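Local coordinates for poly(ADP-ribose) glycohydrolase (Thermomonospora curvata, PDB 3SIG), which hydrolyses the glycosidic bonds between the ribose units of poly(ADP-ribose), releasing ADP-ribose, at residues 13-18 / 121-126; 76-81 / 168-173. All coordinates share one frame; numbering follows the deposited sequence.

Contact 1 of 2, residues 13-18 / 121-126; sequences EILERG and LYASLR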
ATOM      1  N   GLU A  13      -2.634 -11.923 -17.439  1.00 15.95           N
ATOM      2  CA  GLU A  13      -2.037 -12.893 -18.373  1.00 14.67           C
ATOM      3  C   GLU A  13      -0.576 -13.176 -17.998  1.00 15.01           C
ATOM      4  O   GLU A  13      -0.128 -14.320 -17.977  1.00 16.05           O
ATOM      5  CB  GLU A  13      -2.102 -12.403 -19.836  1.00 17.80           C
ATOM      6  CG  GLU A  13      -1.376 -13.344 -20.821  1.00 19.13           C
ATOM      7  CD  GLU A  13      -1.426 -12.905 -22.297  1.00 28.94           C
ATOM      8  OE1 GLU A  13      -2.161 -11.955 -22.627  1.00 34.71           O
ATOM      9  OE2 GLU A  13      -0.720 -13.521 -23.127  1.00 32.94           O
ATOM     10  N   ILE A  14       0.149 -12.110 -17.700  1.00 14.20           N
ATOM     11  CA  ILE A  14       1.561 -12.205 -17.323  1.00 16.12           C
ATOM     12  C   ILE A  14       1.710 -13.056 -16.075  1.00 14.21           C
ATOM     13  O   ILE A  14       2.597 -13.921 -15.989  1.00 15.20           O
ATOM     14  CB  ILE A  14       2.179 -10.801 -17.142  1.00 12.78           C
ATOM     15  CG1 ILE A  14       2.409 -10.173 -18.508  1.00 15.32           C
ATOM     16  CG2 ILE A  14       3.480 -10.870 -16.354  1.00 15.36           C
ATOM     17  CD1 ILE A  14       2.677  -8.711 -18.433  1.00 13.64           C
ATOM     18  N   LEU A  15       0.825 -12.833 -15.099  1.00 14.07           N
ATOM     19  CA  LEU A  15       0.907 -13.584 -13.850  1.00 13.73           C
ATOM     20  C   LEU A  15       0.562 -15.054 -14.084  1.00 14.81           C
ATOM     21  O   LEU A  15       1.114 -15.909 -13.391  1.00 18.52           O
ATOM     22  CB  LEU A  15       0.042 -12.966 -12.743  1.00 13.96           C
ATOM     23  CG  LEU A  15       0.393 -11.531 -12.380  1.00 14.24           C
ATOM     24  CD1 LEU A  15      -0.647 -10.939 -11.431  1.00 16.37           C
ATOM     25  CD2 LEU A  15       1.750 -11.426 -11.735  1.00 16.39           C
ATOM     26  N   GLU A  16      -0.296 -15.371 -15.061  1.00 13.70           N
ATOM     27  CA  GLU A  16      -0.559 -16.767 -15.393  1.00 17.08           C
ATOM     28  C   GLU A  16       0.604 -17.416 -16.155  1.00 15.31           C
ATOM     29  O   GLU A  16       0.971 -18.562 -15.903  1.00 20.08           O
ATOM     30  CB  GLU A  16      -1.793 -16.874 -16.280  1.00 19.43           C
ATOM     31  CG  GLU A  16      -3.090 -16.575 -15.587  1.00 27.28           C
ATOM     32  CD  GLU A  16      -3.417 -17.607 -14.520  1.00 21.23           C
ATOM     33  OE1 GLU A  16      -3.269 -18.822 -14.820  1.00 21.95           O
ATOM     34  OE2 GLU A  16      -3.791 -17.169 -13.415  1.00 30.02           O
ATOM     35  N   ARG A  17       1.158 -16.718 -17.149  1.00 18.01           N
ATOM     36  CA  ARG A  17       2.162 -17.294 -18.035  1.00 18.77           C
ATOM     37  C   ARG A  17       3.537 -17.312 -17.366  1.00 15.97           C
ATOM     38  O   ARG A  17       4.374 -18.106 -17.746  1.00 18.47           O
ATOM     39  CB  ARG A  17       2.240 -16.521 -19.352  1.00 22.38           C
ATOM     40  CG  ARG A  17       0.993 -16.634 -20.207  1.00 30.33           C
ATOM     41  CD  ARG A  17       0.931 -17.967 -20.920  1.00 49.82           C
ATOM     42  NE  ARG A  17       0.140 -17.848 -22.139  1.00 64.68           N
ATOM     43  CZ  ARG A  17       0.511 -17.151 -23.216  1.00 69.61           C
ATOM     44  NH1 ARG A  17       1.675 -16.511 -23.240  1.00 70.71           N
ATOM     45  NH2 ARG A  17      -0.282 -17.086 -24.277  1.00 68.95           N
ATOM     46  N   GLY A  18       3.765 -16.439 -16.402  1.00 16.03           N
ATOM     47  CA  GLY A  18       5.021 -16.416 -15.661  1.00 16.20           C
ATOM     48  C   GLY A  18       6.167 -15.662 -16.324  1.00 14.03           C
ATOM     49  O   GLY A  18       7.279 -15.771 -15.848  1.00 13.15           O
ATOM     50  N   LEU A 121       1.060  -8.038  -7.035  1.00  7.24           N
ATOM     51  CA  LEU A 121       0.271  -7.886  -5.822  1.00  7.93           C
ATOM     52  C   LEU A 121      -1.043  -8.644  -5.870  1.00  7.76           C
ATOM     53  O   LEU A 121      -1.444  -9.239  -4.882  1.00  8.00           O
ATOM     54  CB  LEU A 121       0.011  -6.412  -5.552  1.00  9.05           C
ATOM     55  CG  LEU A 121      -0.814  -6.110  -4.298  1.00  9.68           C
ATOM     56  CD1 LEU A 121      -0.169  -6.643  -3.011  1.00 11.62           C
ATOM     57  CD2 LEU A 121      -1.047  -4.601  -4.233  1.00 13.04           C
ATOM     58  N   TYR A 122      -1.763  -8.613  -6.988  1.00  8.91           N
ATOM     59  CA  TYR A 122      -3.049  -9.321  -7.075  1.00  8.07           C
ATOM     60  C   TYR A 122      -2.906 -10.803  -6.821  1.00  8.18           C
ATOM     61  O   TYR A 122      -3.794 -11.408  -6.254  1.00  9.31           O
ATOM     62  CB  TYR A 122      -3.652  -9.094  -8.456  1.00 11.34           C
ATOM     63  CG  TYR A 122      -4.897  -9.852  -8.871  1.00 11.78           C
ATOM     64  CD1 TYR A 122      -6.096  -9.676  -8.226  1.00 10.95           C
ATOM     65  CD2 TYR A 122      -4.864 -10.679  -9.989  1.00 13.66           C
ATOM     66  CE1 TYR A 122      -7.242 -10.328  -8.709  1.00 11.99           C
ATOM     67  CE2 TYR A 122      -5.983 -11.308 -10.436  1.00 15.81           C
ATOM     68  CZ  TYR A 122      -7.131 -11.126  -9.789  1.00 12.89           C
ATOM     69  OH  TYR A 122      -8.255 -11.776 -10.287  1.00 16.67           O
ATOM     70  N   ALA A 123      -1.818 -11.413  -7.301  1.00  7.84           N
ATOM     71  CA  ALA A 123      -1.633 -12.833  -7.089  1.00  7.96           C
ATOM     72  C   ALA A 123      -1.543 -13.124  -5.586  1.00  8.18           C
ATOM     73  O   ALA A 123      -2.000 -14.157  -5.144  1.00 10.30           O
ATOM     74  CB  ALA A 123      -0.391 -13.333  -7.785  1.00 10.22           C
ATOM     75  N   SER A 124      -0.913 -12.225  -4.823  1.00  8.50           N
ATOM     76  CA  SER A 124      -0.848 -12.359  -3.380  1.00  8.28           C
ATOM     77  C   SER A 124      -2.203 -12.149  -2.710  1.00  8.59           C
ATOM     78  O   SER A 124      -2.670 -12.977  -1.941  1.00  9.98           O
ATOM     79  CB  SER A 124       0.200 -11.365  -2.851  1.00  8.52           C
ATOM     80  OG  SER A 124       0.165 -11.297  -1.430  1.00  8.20           O
ATOM     81  N   LEU A 125      -2.832 -11.010  -2.993  1.00  8.01           N
ATOM     82  CA  LEU A 125      -4.085 -10.652  -2.315  1.00  8.05           C
ATOM     83  C   LEU A 125      -5.217 -11.614  -2.646  1.00  9.97           C
ATOM     84  O   LEU A 125      -6.032 -11.947  -1.768  1.00 11.04           O
ATOM     85  CB  LEU A 125      -4.489  -9.234  -2.629  1.00  8.49           C
ATOM     86  CG  LEU A 125      -3.462  -8.171  -2.321  1.00  8.22           C
ATOM     87  CD1 LEU A 125      -4.027  -6.763  -2.629  1.00  9.61           C
ATOM     88  CD2 LEU A 125      -3.023  -8.288  -0.864  1.00 10.25           C
ATOM     89  N   ARG A 126      -5.267 -12.097  -3.878  1.00  9.99           N
ATOM     90  CA  ARG A 126      -6.372 -12.964  -4.273  1.00 11.79           C
ATOM     91  C   ARG A 126      -6.293 -14.292  -3.532  1.00 12.65           C
ATOM     92  O   ARG A 126      -7.311 -14.993  -3.445  1.00 14.40           O
ATOM     93  CB  ARG A 126      -6.394 -13.192  -5.785  1.00 13.47           C
ATOM     94  CG  ARG A 126      -5.408 -14.266  -6.213  1.00 13.68           C
ATOM     95  CD  ARG A 126      -4.492 -13.930  -7.310  1.00 38.83           C
ATOM     96  NE  ARG A 126      -5.056 -14.110  -8.625  1.00 37.33           N
ATOM     97  CZ  ARG A 126      -4.450 -14.714  -9.651  1.00 36.81           C
ATOM     98  NH1 ARG A 126      -3.246 -15.270  -9.550  1.00 38.94           N
ATOM     99  NH2 ARG A 126      -5.078 -14.770 -10.801  1.00 35.83           N
TER
HETATM  100  O   HOH W   1      -3.471 -14.458 -13.216  1.00 22.93           O

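Contact 2 of 2, residues 76-81 / 168-173; sequences AAARRL and YRVAFL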
ATOM      1  N   ALA A  76       7.082   4.801  -7.675  1.00 10.02           N
ATOM      2  CA  ALA A  76       8.278   5.541  -8.060  1.00 10.28           C
ATOM      3  C   ALA A  76       9.183   5.697  -6.845  1.00 10.58           C
ATOM      4  O   ALA A  76      10.397   5.527  -6.912  1.00 11.49           O
ATOM      5  CB  ALA A  76       7.924   6.900  -8.659  1.00 12.32           C
ATOM      6  N   ALA A  77       8.595   6.015  -5.702  1.00  9.86           N
ATOM      7  CA  ALA A  77       9.393   6.143  -4.487  1.00  9.18           C
ATOM      8  C   ALA A  77      10.023   4.799  -4.148  1.00  8.80           C
ATOM      9  O   ALA A  77      11.215   4.729  -3.780  1.00 10.46           O
ATOM     10  CB  ALA A  77       8.533   6.648  -3.311  1.00 10.70           C
ATOM     11  N   ALA A  78       9.271   3.727  -4.209  1.00  9.31           N
ATOM     12  CA  ALA A  78       9.807   2.395  -3.927  1.00  9.04           C
ATOM     13  C   ALA A  78      10.948   2.035  -4.858  1.00  9.40           C
ATOM     14  O   ALA A  78      11.981   1.514  -4.419  1.00 10.78           O
ATOM     15  CB  ALA A  78       8.736   1.372  -4.013  1.00 10.84           C
ATOM     16  N   ARG A  79      10.842   2.387  -6.131  1.00  9.69           N
ATOM     17  CA  ARG A  79      11.886   2.074  -7.091  1.00 10.86           C
ATOM     18  C   ARG A  79      13.146   2.848  -6.787  1.00 12.33           C
ATOM     19  O   ARG A  79      14.261   2.318  -6.901  1.00 12.78           O
ATOM     20  CB  ARG A  79      11.354   2.376  -8.472  1.00 11.42           C
ATOM     21  CG  ARG A  79      12.193   1.843  -9.607  1.00 11.57           C
ATOM     22  CD  ARG A  79      11.508   2.124 -10.924  1.00 11.82           C
ATOM     23  NE  ARG A  79      12.299   1.668 -12.056  1.00 14.61           N
ATOM     24  CZ  ARG A  79      12.116   2.065 -13.308  1.00 13.43           C
ATOM     25  NH1 ARG A  79      11.153   2.905 -13.603  1.00 14.62           N
ATOM     26  NH2 ARG A  79      12.897   1.616 -14.284  1.00 17.29           N
ATOM     27  N   ARG A  80      13.000   4.126  -6.451  1.00 10.99           N
ATOM     28  CA  ARG A  80      14.126   4.977  -6.097  1.00 12.81           C
ATOM     29  C   ARG A  80      14.875   4.400  -4.907  1.00 14.52           C
ATOM     30  O   ARG A  80      16.106   4.280  -4.916  1.00 15.55           O
ATOM     31  CB  ARG A  80      13.654   6.402  -5.833  1.00 12.21           C
ATOM     32  CG  ARG A  80      14.746   7.308  -5.317  1.00 14.28           C
ATOM     33  CD  ARG A  80      14.319   8.773  -5.201  1.00 14.24           C
ATOM     34  NE  ARG A  80      13.158   8.980  -4.324  1.00 14.06           N
ATOM     35  CZ  ARG A  80      13.227   9.276  -3.031  1.00 14.05           C
ATOM     36  NH1 ARG A  80      14.398   9.397  -2.414  1.00 17.13           N
ATOM     37  NH2 ARG A  80      12.119   9.466  -2.336  1.00 15.03           N
ATOM     38  N   LEU A  81      14.155   4.071  -3.851  1.00 11.62           N
ATOM     39  CA  LEU A  81      14.788   3.527  -2.666  1.00 11.33           C
ATOM     40  C   LEU A  81      15.436   2.170  -2.941  1.00 12.48           C
ATOM     41  O   LEU A  81      16.521   1.887  -2.437  1.00 12.95           O
ATOM     42  CB  LEU A  81      13.778   3.427  -1.532  1.00 11.44           C
ATOM     43  CG  LEU A  81      13.625   4.672  -0.645  1.00 12.65           C
ATOM     44  CD1 LEU A  81      13.358   5.976  -1.398  1.00 13.99           C
ATOM     45  CD2 LEU A  81      12.548   4.410   0.424  1.00 13.73           C
ATOM     46  N   TYR A 168      11.809  -5.129  -9.934  1.00 10.86           N
ATOM     47  CA  TYR A 168      12.339  -5.018  -8.584  1.00 10.91           C
ATOM     48  C   TYR A 168      11.313  -5.576  -7.640  1.00 11.09           C
ATOM     49  O   TYR A 168      10.166  -5.686  -8.001  1.00 14.95           O
ATOM     50  CB  TYR A 168      12.747  -3.566  -8.252  1.00 11.02           C
ATOM     51  CG  TYR A 168      11.646  -2.546  -8.292  1.00  9.59           C
ATOM     52  CD1 TYR A 168      11.170  -2.053  -9.480  1.00 10.81           C
ATOM     53  CD2 TYR A 168      11.043  -2.102  -7.120  1.00 10.48           C
ATOM     54  CE1 TYR A 168      10.159  -1.140  -9.532  1.00 11.05           C
ATOM     55  CE2 TYR A 168      10.047  -1.182  -7.158  1.00 11.24           C
ATOM     56  CZ  TYR A 168       9.576  -0.698  -8.350  1.00 11.03           C
ATOM     57  OH  TYR A 168       8.551   0.251  -8.374  1.00 12.25           O
ATOM     58  N   ARG A 169      11.696  -5.929  -6.436  1.00  9.81           N
ATOM     59  CA  ARG A 169      10.798  -6.481  -5.452  1.00 10.41           C
ATOM     60  C   ARG A 169      10.621  -5.595  -4.240  1.00 10.61           C
ATOM     61  O   ARG A 169      11.585  -5.025  -3.743  1.00 11.37           O
ATOM     62  CB  ARG A 169      11.277  -7.848  -4.997  1.00 10.58           C
ATOM     63  CG  ARG A 169      11.178  -8.914  -6.097  1.00 13.78           C
ATOM     64  CD  ARG A 169      11.401 -10.349  -5.577  1.00 17.38           C
ATOM     65  NE  ARG A 169      12.808 -10.525  -5.283  1.00 20.34           N
ATOM     66  CZ  ARG A 169      13.327 -11.647  -4.784  1.00 25.13           C
ATOM     67  NH1 ARG A 169      12.545 -12.680  -4.514  1.00 21.31           N
ATOM     68  NH2 ARG A 169      14.634 -11.732  -4.548  1.00 31.20           N
ATOM     69  N   VAL A 170       9.380  -5.481  -3.779  1.00  9.45           N
ATOM     70  CA  VAL A 170       9.042  -4.778  -2.538  1.00  9.27           C
ATOM     71  C   VAL A 170       8.095  -5.610  -1.741  1.00  9.57           C
ATOM     72  O   VAL A 170       7.377  -6.461  -2.298  1.00 12.55           O
ATOM     73  CB  VAL A 170       8.375  -3.421  -2.829  1.00 11.15           C
ATOM     74  CG1 VAL A 170       9.229  -2.587  -3.798  1.00 13.47           C
ATOM     75  CG2 VAL A 170       6.998  -3.583  -3.438  1.00 12.39           C
ATOM     76  N   ALA A 171       7.987  -5.335  -0.455  1.00  7.77           N
ATOM     77  CA  ALA A 171       6.913  -5.898   0.358  1.00  8.21           C
ATOM     78  C   ALA A 171       5.748  -4.930   0.347  1.00  6.92           C
ATOM     79  O   ALA A 171       5.922  -3.697   0.364  1.00  8.77           O
ATOM     80  CB  ALA A 171       7.372  -6.141   1.766  1.00  8.77           C
ATOM     81  N   PHE A 172       4.543  -5.482   0.361  1.00  6.93           N
ATOM     82  CA  PHE A 172       3.333  -4.680   0.535  1.00  6.09           C
ATOM     83  C   PHE A 172       2.664  -4.965   1.857  1.00  6.19           C
ATOM     84  O   PHE A 172       2.667  -6.118   2.349  1.00  7.29           O
ATOM     85  CB  PHE A 172       2.342  -4.870  -0.611  1.00  7.20           C
ATOM     86  CG  PHE A 172       2.780  -4.232  -1.911  1.00  7.10           C
ATOM     87  CD1 PHE A 172       2.701  -2.864  -2.099  1.00  7.71           C
ATOM     88  CD2 PHE A 172       3.328  -4.996  -2.930  1.00  9.33           C
ATOM     89  CE1 PHE A 172       3.124  -2.281  -3.285  1.00  8.51           C
ATOM     90  CE2 PHE A 172       3.731  -4.415  -4.142  1.00 10.85           C
ATOM     91  CZ  PHE A 172       3.630  -3.059  -4.304  1.00  9.40           C
ATOM     92  N   LEU A 173       2.068  -3.907   2.401  1.00  6.80           N
ATOM     93  CA  LEU A 173       1.240  -3.959   3.595  1.00  6.46           C
ATOM     94  C   LEU A 173      -0.132  -3.505   3.162  1.00  6.19           C
ATOM     95  O   LEU A 173      -0.283  -2.347   2.756  1.00  7.23           O
ATOM     96  CB  LEU A 173       1.797  -3.004   4.651  1.00  8.07           C
ATOM     97  CG  LEU A 173       3.298  -3.157   4.954  1.00 13.43           C
ATOM     98  CD1 LEU A 173       3.931  -1.947   5.560  1.00 14.84           C
ATOM     99  CD2 LEU A 173       3.483  -4.318   5.842  1.00 22.39           C
TER

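Contact 1 of 2, residues 13-18 / 121-126
Leu15 and Ala123 meet where two helices come within side-chain reach of each other, and the pairing illustrates how a small apolar patch can be edged by charge. The leucine touches through CD1, which lies 4.4 Å from Ala123 CB and 4.5 Å from Tyr122 CD2. CD1 arrives at the edge of the Tyr122 ring, near its plane, while Arg126 NE lies over one face, toward its rim. Leu15 has its CG beside the backbone N, and a nearly straight second torsion (chi2 171°) then carries CD1 outward to the other helix. Val34 of helix 31-39 touches both Leu15 and Ala123, while Phe156 of strand 147-157 also packs on the leucine.

At the more exposed margin, Glu16 and Arg126 approach each other obliquely. Glu16 bends at chi2, bringing its carboxylate nearer to the guanidinium than its CB direction would suggest. Arg126 has its CG between the backbone N and the carbonyl carbon (chi1 81°) and bends at chi2 and chi3, folding back beside the Tyr122 ring. The salt bridge is long, 3.8 Å from Glu16 OE2 to Arg126 NH2, and the two planar groups are turned 70° apart, although OE2 sits at the edge of the guanidinium. A water donates to Glu16 OE2 at 2.7 Å and accepts from Arg126 NH2 at 2.9 Å, supplementing a direct charge contact that is probably weak.

Here a small apolar contact, with a water-bridged ion pair at its exposed margin, joins helix 2-17 to the short helix 121-125 at the surface of the macrodomain-type catalytic fold.

Contact 2 of 2, residues 76-81 / 168-173
Arg79 lies across Tyr168, and its side chain shows how the aliphatic part of an arginine can serve as a lid on an aromatic ring. CB begins at the phenolic end, 3.5 Å from Tyr168 OH. With CG anti to the backbone N, the chain runs on over the ring: CG makes a CH-pi contact 4.0 Å from the Tyr168 centroid, 27° off the normal. CD then passes 3.8 Å from Tyr168 CE1. The extended chain carries the guanidinium onward, its plane only 6° from that of the ring, although it approaches CE1 obliquely. Deeper in, Ala78 CB rests 4.0 Å from Val170 CG1 and 4.3 Å from Tyr168 CE2. An alanine in place of Tyr168 would probably open a gap beside Ala78 and leave the methylenes of Arg79 without the surface they lie on.

The axes of segments 76-81 and 168-173 make 115° and pass 9.2 Å apart at their closest. Ala78 also touches Cys91 of strand 90-94, and Ala77 and Leu81 reach strand 252-256; strand 163-175 itself is hydrogen-bonded to strand 147-157 through the backbones of Tyr168 and Val170, and to strand 90-94 through that of Ala171.

Overall arrangement
The segments alternate along the chain: 13-18, 76-81, 121-126, then 168-173, so contacts 1 and 2 interlock in sequence. Their centres lie about 17 Å apart. Contact 1 is peripheral and joins two helices, whereas contact 2 is buried and sets a helix against strand 163-175 of the seven-stranded mixed sheet. They meet directly where Leu121 CD1 packs 3.9 Å from Phe172 CD2, on the strand face that Val170 and Phe172 share by alternation. Helices 121-125 and 74-84 therefore share one strand as a base. Bound ADP-ribose is about 11 Å from the Tyr122 side chain and about 10 Å from that of Ala78, touching neither; both contacts are packing within the fold that carries the pocket.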